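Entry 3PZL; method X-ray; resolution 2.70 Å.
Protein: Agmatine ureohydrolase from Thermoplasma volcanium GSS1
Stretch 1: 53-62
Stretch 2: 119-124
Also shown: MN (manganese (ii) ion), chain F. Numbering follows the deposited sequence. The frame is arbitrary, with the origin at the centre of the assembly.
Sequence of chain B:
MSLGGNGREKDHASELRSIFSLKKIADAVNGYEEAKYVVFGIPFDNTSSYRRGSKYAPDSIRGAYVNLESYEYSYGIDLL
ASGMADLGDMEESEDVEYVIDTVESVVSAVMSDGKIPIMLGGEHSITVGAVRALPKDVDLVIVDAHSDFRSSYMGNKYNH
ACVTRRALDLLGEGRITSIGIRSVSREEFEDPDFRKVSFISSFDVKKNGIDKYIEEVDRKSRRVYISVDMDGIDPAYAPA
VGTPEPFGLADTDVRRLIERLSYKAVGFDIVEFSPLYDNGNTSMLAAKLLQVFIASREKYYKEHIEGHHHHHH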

# COMPACT_ATOMS: atom_id res chain seq x y z
N GLY B 53 -6.68 -12.07 8.07
CA GLY B 53 -6.90 -12.14 6.62
C GLY B 53 -6.72 -13.51 5.96
O GLY B 53 -7.02 -13.66 4.79
N SER B 54 -6.25 -14.51 6.70
CA SER B 54 -6.27 -15.91 6.19
C SER B 54 -7.56 -16.30 5.45
O SER B 54 -7.49 -16.91 4.39
CB SER B 54 -6.09 -16.89 7.33
OG SER B 54 -4.74 -17.11 7.51
N LYS B 55 -8.72 -15.96 6.03
CA LYS B 55 -10.00 -16.18 5.37
C LYS B 55 -9.95 -15.99 3.84
O LYS B 55 -10.63 -16.70 3.13
CB LYS B 55 -11.09 -15.23 5.94
CG LYS B 55 -11.37 -15.37 7.41
CD LYS B 55 -12.62 -14.58 7.91
CE LYS B 55 -13.16 -15.19 9.28
NZ LYS B 55 -14.59 -14.84 9.64
N TYR B 56 -9.19 -15.01 3.35
CA TYR B 56 -9.25 -14.65 1.93
C TYR B 56 -8.19 -15.39 1.12
O TYR B 56 -8.05 -15.18 -0.09
CB TYR B 56 -9.12 -13.12 1.69
CG TYR B 56 -10.09 -12.27 2.49
CD1 TYR B 56 -11.48 -12.32 2.24
CD2 TYR B 56 -9.63 -11.43 3.50
CE1 TYR B 56 -12.38 -11.57 2.97
CE2 TYR B 56 -10.52 -10.66 4.24
CZ TYR B 56 -11.90 -10.72 3.98
OH TYR B 56 -12.76 -9.94 4.74
N ALA B 57 -7.44 -16.27 1.78
CA ALA B 57 -6.34 -16.96 1.08
C ALA B 57 -6.85 -17.80 -0.10
O ALA B 57 -6.32 -17.68 -1.20
CB ALA B 57 -5.50 -17.77 2.04
N PRO B 58 -7.88 -18.62 0.11
CA PRO B 58 -8.29 -19.50 -0.96
C PRO B 58 -8.73 -18.70 -2.17
O PRO B 58 -8.39 -19.05 -3.31
CB PRO B 58 -9.44 -20.31 -0.36
CG PRO B 58 -9.23 -20.27 1.06
CD PRO B 58 -8.68 -18.88 1.32
N ASP B 59 -9.46 -17.62 -1.96
CA ASP B 59 -9.79 -16.79 -3.07
C ASP B 59 -8.53 -16.23 -3.78
O ASP B 59 -8.45 -16.23 -5.03
CB ASP B 59 -10.73 -15.66 -2.67
CG ASP B 59 -11.14 -14.82 -3.86
OD1 ASP B 59 -11.70 -15.41 -4.79
OD2 ASP B 59 -10.91 -13.60 -3.89
N SER B 60 -7.56 -15.76 -3.01
CA SER B 60 -6.38 -15.17 -3.64
C SER B 60 -5.53 -16.21 -4.40
O SER B 60 -4.91 -15.89 -5.45
CB SER B 60 -5.53 -14.39 -2.65
OG SER B 60 -5.02 -15.24 -1.64
N ILE B 61 -5.51 -17.44 -3.89
CA ILE B 61 -4.85 -18.52 -4.60
C ILE B 61 -5.48 -18.80 -5.98
O ILE B 61 -4.79 -19.03 -6.97
CB ILE B 61 -4.72 -19.80 -3.72
CG1 ILE B 61 -3.69 -19.57 -2.64
CG2 ILE B 61 -4.26 -21.01 -4.52
CD1 ILE B 61 -3.85 -20.51 -1.50
N ARG B 62 -6.80 -18.79 -6.06
CA ARG B 62 -7.48 -18.98 -7.33
C ARG B 62 -7.12 -17.85 -8.30
O ARG B 62 -7.05 -18.04 -9.51
CB ARG B 62 -9.00 -19.03 -7.11
CG ARG B 62 -9.49 -20.15 -6.22
CD ARG B 62 -11.03 -20.22 -6.08
NE ARG B 62 -11.43 -21.40 -5.29
CZ ARG B 62 -11.68 -21.40 -3.97
NH1 ARG B 62 -11.60 -20.29 -3.24
NH2 ARG B 62 -12.00 -22.55 -3.38
N MSE B 119 -6.60 -29.17 0.82
CA MSE B 119 -7.33 -28.18 1.55
C MSE B 119 -6.61 -26.84 1.62
O MSE B 119 -5.56 -26.70 2.22
CB MSE B 119 -7.65 -28.70 2.92
CG MSE B 119 -8.33 -27.71 3.78
SE MSE B 119 -8.77 -28.55 5.47
CE MSE B 119 -6.97 -29.07 6.08
N LEU B 120 -7.19 -25.85 0.96
CA LEU B 120 -6.72 -24.49 1.07
C LEU B 120 -7.44 -23.86 2.24
O LEU B 120 -8.69 -23.84 2.30
CB LEU B 120 -7.05 -23.70 -0.20
CG LEU B 120 -6.51 -24.26 -1.49
CD1 LEU B 120 -6.69 -23.23 -2.61
CD2 LEU B 120 -5.03 -24.61 -1.27
N GLY B 121 -6.66 -23.31 3.16
CA GLY B 121 -7.27 -22.75 4.31
C GLY B 121 -6.92 -21.32 4.58
O GLY B 121 -6.34 -20.64 3.75
N GLY B 122 -7.39 -20.87 5.74
CA GLY B 122 -6.85 -19.76 6.43
C GLY B 122 -5.95 -20.38 7.48
O GLY B 122 -4.83 -20.85 7.16
N GLU B 123 -6.43 -20.42 8.73
CA GLU B 123 -5.64 -20.88 9.89
C GLU B 123 -5.18 -22.31 9.79
O GLU B 123 -5.65 -23.06 8.93
CB GLU B 123 -6.42 -20.81 11.17
CG GLU B 123 -6.71 -19.46 11.64
CD GLU B 123 -7.44 -19.49 12.94
OE1 GLU B 123 -7.85 -20.59 13.39
OE2 GLU B 123 -7.59 -18.39 13.51
N HIS B 124 -4.28 -22.67 10.69
CA HIS B 124 -3.70 -24.01 10.74
C HIS B 124 -4.59 -24.97 11.51
O HIS B 124 -4.44 -26.19 11.40
CB HIS B 124 -2.30 -23.99 11.37
CG HIS B 124 -1.45 -25.15 10.98
ND1 HIS B 124 -0.09 -25.21 11.29
CD2 HIS B 124 -1.76 -26.28 10.27
CE1 HIS B 124 0.39 -26.35 10.81
NE2 HIS B 124 -0.60 -27.02 10.20
MN MN F . 0.64 -23.53 12.85

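This is a small, tightly packed contact held by van der Waals packing, with no hydrogen bond between the two stretches. About 310 Å² of surface is buried, both sides summed. The helix of residues 57-62 approaches the strand that includes Leu 120 to 7.8 Å between axes, and their N-to-C directions differ by 116°.

Leu 120 is the main apolar residue on the strand side. More of its surface is covered by the other stretch than that of any other residue here. Its CA-to-CB bond points toward the other stretch, with chi1 in m and chi2 in t. CD1 of Leu 120 lies 3.8 Å from CG2 of Ile 61. CB of Leu 120 lies 4.2 Å from CB of Pro 58. Pro 58 and Ile 61 are three residues apart in the helix, so Leu 120 can touch both. All three side chains are apolar and buried, so none leaves a polar group unpaired. The CA-to-CB bond of Ile 61 also points toward the other stretch, with chi1 in m and chi2 in t.

Pro 58 sits in the first turn of the helix, where its lack of an amide hydrogen costs no helical hydrogen bond. Its ring also rests against the strand backbone. CG of Pro 58 is 3.8 Å from O of Leu 120, and CD of Pro 58 is 3.8 Å from O of Gly 121. The CA-to-CB bond of Ala 57 points toward the other stretch as well. Its small methyl allows a close approach, with CB of Ala 57 3.4 Å from O of Gly 121.

Beyond the strand residues, the backbones come closest at Ser 54 and Gly 122, whose CA atoms are 3.9 Å apart. CB of Ser 54 lies 3.1 Å from CA of Gly 122. Glycine suits this place: a CB on residue 122 would lie 2.7 Å from CB of Ser 54, a clash, and 3.2 Å from N of Lys 55. CA of Gly 122 also makes a CA-H...O contact of 3.6 Å with O of Ser 54. That same carbonyl accepts a hydrogen bond from N of Ala 57 at 2.7 Å, within its own stretch. OG of Ser 54 is satisfied elsewhere in the structure.

Tyr 56, Asp 59 and Ser 60 take no part in the contact. The CA-to-CB bonds of Tyr 56 and Asp 59 point away from the other stretch. OG of Ser 60 donates to O of Ala 57 at 2.8 Å. Just past the contact, ND1 of His 124 binds the manganese ion MN at 2.4 Å.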